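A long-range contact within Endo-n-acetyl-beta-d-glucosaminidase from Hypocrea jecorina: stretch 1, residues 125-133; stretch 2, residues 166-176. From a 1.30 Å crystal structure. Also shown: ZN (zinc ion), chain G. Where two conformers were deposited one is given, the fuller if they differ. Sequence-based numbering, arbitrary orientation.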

# COMPACT_ATOMS: atom_id res chain seq x y z
N ASP A 125 2.11 -4.14 -5.32
CA ASP A 125 3.38 -3.47 -5.04
C ASP A 125 4.47 -4.18 -5.82
O ASP A 125 5.07 -5.15 -5.36
CB ASP A 125 3.65 -3.51 -3.53
CG ASP A 125 4.87 -2.71 -3.11
OD1 ASP A 125 5.61 -2.15 -3.94
OD2 ASP A 125 5.11 -2.69 -1.87
N VAL A 126 4.69 -3.71 -7.04
CA VAL A 126 5.50 -4.43 -8.00
C VAL A 126 6.93 -3.92 -7.94
O VAL A 126 7.23 -2.80 -8.37
CB VAL A 126 4.92 -4.29 -9.43
CG1 VAL A 126 5.75 -5.07 -10.43
CG2 VAL A 126 3.45 -4.75 -9.46
N GLU A 127 7.81 -4.72 -7.35
CA GLU A 127 9.19 -4.31 -7.13
C GLU A 127 10.18 -5.09 -7.99
O GLU A 127 11.40 -4.95 -7.82
CB GLU A 127 9.56 -4.36 -5.64
CG GLU A 127 8.79 -3.39 -4.75
CD GLU A 127 9.26 -3.42 -3.29
OE1 GLU A 127 10.39 -3.87 -3.03
OE2 GLU A 127 8.49 -2.99 -2.42
N GLN A 128 9.68 -5.90 -8.92
CA GLN A 128 10.52 -6.54 -9.95
C GLN A 128 9.81 -6.32 -11.28
O GLN A 128 8.61 -6.03 -11.28
CB GLN A 128 10.74 -8.04 -9.69
CG GLN A 128 11.35 -8.37 -8.34
CD GLN A 128 10.32 -8.38 -7.22
OE1 GLN A 128 9.18 -8.80 -7.40
NE2 GLN A 128 10.73 -7.92 -6.04
N PRO A 129 10.52 -6.47 -12.42
CA PRO A 129 9.86 -6.17 -13.70
C PRO A 129 8.68 -7.08 -14.04
O PRO A 129 8.74 -8.31 -13.86
CB PRO A 129 10.99 -6.36 -14.72
CG PRO A 129 12.23 -6.07 -13.94
CD PRO A 129 11.97 -6.67 -12.59
N MET A 130 7.59 -6.45 -14.50
CA MET A 130 6.41 -7.14 -15.03
C MET A 130 6.06 -6.46 -16.34
O MET A 130 6.18 -5.24 -16.45
CB MET A 130 5.24 -7.05 -14.04
CG MET A 130 4.02 -7.83 -14.46
SD MET A 130 2.69 -7.65 -13.26
CE MET A 130 1.71 -9.12 -13.61
N SER A 131 5.62 -7.24 -17.33
CA SER A 131 5.27 -6.68 -18.64
C SER A 131 4.07 -5.76 -18.53
O SER A 131 3.25 -5.89 -17.61
CB SER A 131 4.98 -7.80 -19.66
OG SER A 131 3.76 -8.44 -19.36
N GLN A 132 3.98 -4.83 -19.48
CA GLN A 132 2.80 -3.98 -19.60
C GLN A 132 1.52 -4.80 -19.74
O GLN A 132 0.51 -4.51 -19.08
CB GLN A 132 2.93 -3.02 -20.78
CG GLN A 132 1.98 -1.84 -20.68
CD GLN A 132 2.43 -0.84 -19.63
OE1 GLN A 132 3.58 -0.40 -19.64
NE2 GLN A 132 1.54 -0.50 -18.68
N GLN A 133 1.56 -5.80 -20.62
CA GLN A 133 0.39 -6.65 -20.84
C GLN A 133 -0.02 -7.35 -19.54
O GLN A 133 -1.21 -7.48 -19.24
CB GLN A 133 0.68 -7.69 -21.92
CG GLN A 133 -0.54 -8.50 -22.29
CD GLN A 133 -0.24 -9.67 -23.20
OE1 GLN A 133 0.92 -9.97 -23.49
NE2 GLN A 133 -1.29 -10.35 -23.65
ZN ZN G . 8.83 -2.28 -0.52
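Stretch 2, residues 166-176: NLSGFSYTALQ

Two loops that each lead into a helix can pack without forming a regular sheet when side chains supply much of the polar contact. Residues 166-176 lie on residues 125-133 in this way, three of the four hydrogen bonds between them having a side-chain partner. Stretch 1 is mostly loop and stretch 2 is loop through Ser-171, with helices beginning at Gln-132 and Tyr-172, and they run in the same direction: Glu-127 lies nearest Leu-167, Pro-129 nearest Gly-169 and Gln-132 nearest Phe-170, with CA-CA distances of 4.8, 4.0 and 4.9 Å.

The contact opens at Val-126, whose carbonyl O accepts a hydrogen bond from Ser-168 OG at 2.7 Å. Its CA-to-CB bond points toward stretch 2, and CG1 lies 3.9 Å from Phe-170 CE2. A water accepts from Val-126 N at 2.9 Å and hydrogen-bonds to Tyr-172 OH at 2.8 Å, linking the two stretches a second time. The CA-to-CB bond of Glu-127 points away from stretch 2, yet its CG packs 4.0 Å from Leu-167 CD1, while OE2 binds the zinc ion at 2.0 Å.

At Pro-129 the chains come very close. CA makes a CA-H...O contact with Ser-168 O at 3.4 Å, and a CB on Gly-169 would clash with that same CA; the positive phi of Gly-169 also favours glycine. Ser-168 O then accepts a hydrogen bond from Met-130 N at 2.9 Å, so one carbonyl serves successive residues. Met-130 CB lies 4.1 Å from Phe-170 CD2, adding an apolar contact to that from Val-126.

Gln-132 closes the contact by gripping backbone with its amide. OE1 accepts from Ser-171 N at 2.9 Å, and NE2 donates to Ser-171 O at 3.3 Å. The clasp falls exactly where the second helix starts, with Ser-171 OG capping it by accepting from Ala-174 N at 3.0 Å.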

# COMPACT_ATOMS: atom_id res chain seq x y z
N ASN A 166 12.41 3.20 -11.84
CA ASN A 166 11.20 2.41 -11.66
C ASN A 166 11.60 0.97 -11.35
O ASN A 166 12.49 0.41 -11.98
CB ASN A 166 10.40 2.49 -12.97
CG ASN A 166 9.11 1.68 -12.97
OD1 ASN A 166 8.57 1.28 -11.93
ND2 ASN A 166 8.59 1.45 -14.18
N LEU A 167 10.97 0.39 -10.34
CA LEU A 167 11.24 -1.00 -9.98
C LEU A 167 10.39 -2.00 -10.74
O LEU A 167 10.65 -3.20 -10.68
CB LEU A 167 11.04 -1.20 -8.48
CG LEU A 167 11.85 -0.36 -7.50
CD1 LEU A 167 11.44 -0.67 -6.07
CD2 LEU A 167 13.34 -0.63 -7.69
N SER A 168 9.35 -1.51 -11.43
CA SER A 168 8.25 -2.36 -11.90
C SER A 168 8.35 -2.82 -13.35
O SER A 168 7.54 -3.64 -13.77
CB SER A 168 6.90 -1.65 -11.72
OG SER A 168 6.75 -1.12 -10.41
N GLY A 169 9.30 -2.27 -14.11
CA GLY A 169 9.43 -2.60 -15.53
C GLY A 169 8.42 -1.88 -16.42
O GLY A 169 8.80 -1.12 -17.31
N PHE A 170 7.13 -2.14 -16.21
CA PHE A 170 6.10 -1.47 -17.00
C PHE A 170 6.03 0.04 -16.77
O PHE A 170 6.56 0.56 -15.78
CB PHE A 170 4.73 -2.10 -16.76
CG PHE A 170 4.24 -1.98 -15.34
CD1 PHE A 170 3.68 -0.80 -14.89
CD2 PHE A 170 4.36 -3.05 -14.45
CE1 PHE A 170 3.22 -0.66 -13.60
CE2 PHE A 170 3.89 -2.93 -13.14
CZ PHE A 170 3.33 -1.73 -12.71
N SER A 171 5.35 0.73 -17.68
CA SER A 171 5.17 2.17 -17.59
C SER A 171 3.92 2.54 -16.78
O SER A 171 2.81 2.09 -17.09
CB SER A 171 5.08 2.78 -18.99
OG SER A 171 4.57 4.10 -18.92
N TYR A 172 4.09 3.38 -15.76
CA TYR A 172 2.95 3.86 -14.98
C TYR A 172 2.12 4.88 -15.74
O TYR A 172 0.93 5.02 -15.48
CB TYR A 172 3.41 4.40 -13.63
CG TYR A 172 3.68 3.29 -12.64
CD1 TYR A 172 4.95 2.71 -12.56
CD2 TYR A 172 2.67 2.79 -11.81
CE1 TYR A 172 5.22 1.67 -11.70
CE2 TYR A 172 2.92 1.74 -10.94
CZ TYR A 172 4.20 1.20 -10.88
OH TYR A 172 4.45 0.16 -10.01
N THR A 173 2.73 5.63 -16.66
CA THR A 173 1.93 6.56 -17.46
C THR A 173 1.08 5.79 -18.46
O THR A 173 -0.09 6.13 -18.63
CB THR A 173 2.75 7.63 -18.17
OG1 THR A 173 3.82 7.00 -18.87
CG2 THR A 173 3.30 8.67 -17.18
N ALA A 174 1.61 4.74 -19.07
CA ALA A 174 0.80 3.89 -19.95
C ALA A 174 -0.33 3.23 -19.15
O ALA A 174 -1.48 3.20 -19.59
CB ALA A 174 1.65 2.84 -20.63
N LEU A 175 0.00 2.67 -17.98
CA LEU A 175 -1.00 2.06 -17.10
C LEU A 175 -2.12 3.03 -16.73
O LEU A 175 -3.31 2.68 -16.78
CB LEU A 175 -0.35 1.51 -15.84
CG LEU A 175 -1.26 0.78 -14.85
CD1 LEU A 175 -1.86 -0.45 -15.47
CD2 LEU A 175 -0.48 0.42 -13.59
N GLN A 176 -1.74 4.26 -16.36
CA GLN A 176 -2.74 5.26 -16.00
C GLN A 176 -3.67 5.52 -17.19
O GLN A 176 -4.89 5.63 -17.02
CB GLN A 176 -2.08 6.55 -15.48
CG GLN A 176 -3.02 7.77 -15.36
CD GLN A 176 -4.17 7.57 -14.38
OE1 GLN A 176 -3.99 7.00 -13.29
NE2 GLN A 176 -5.34 8.07 -14.73
O HOH W 1 3.54 -1.12 -7.69
O HOH W 2 10.33 -3.41 -0.29
O HOH W 3 9.85 -0.39 -1.20
O HOH W 4 7.64 -3.80 0.38
O HOH W 5 9.22 -1.58 1.50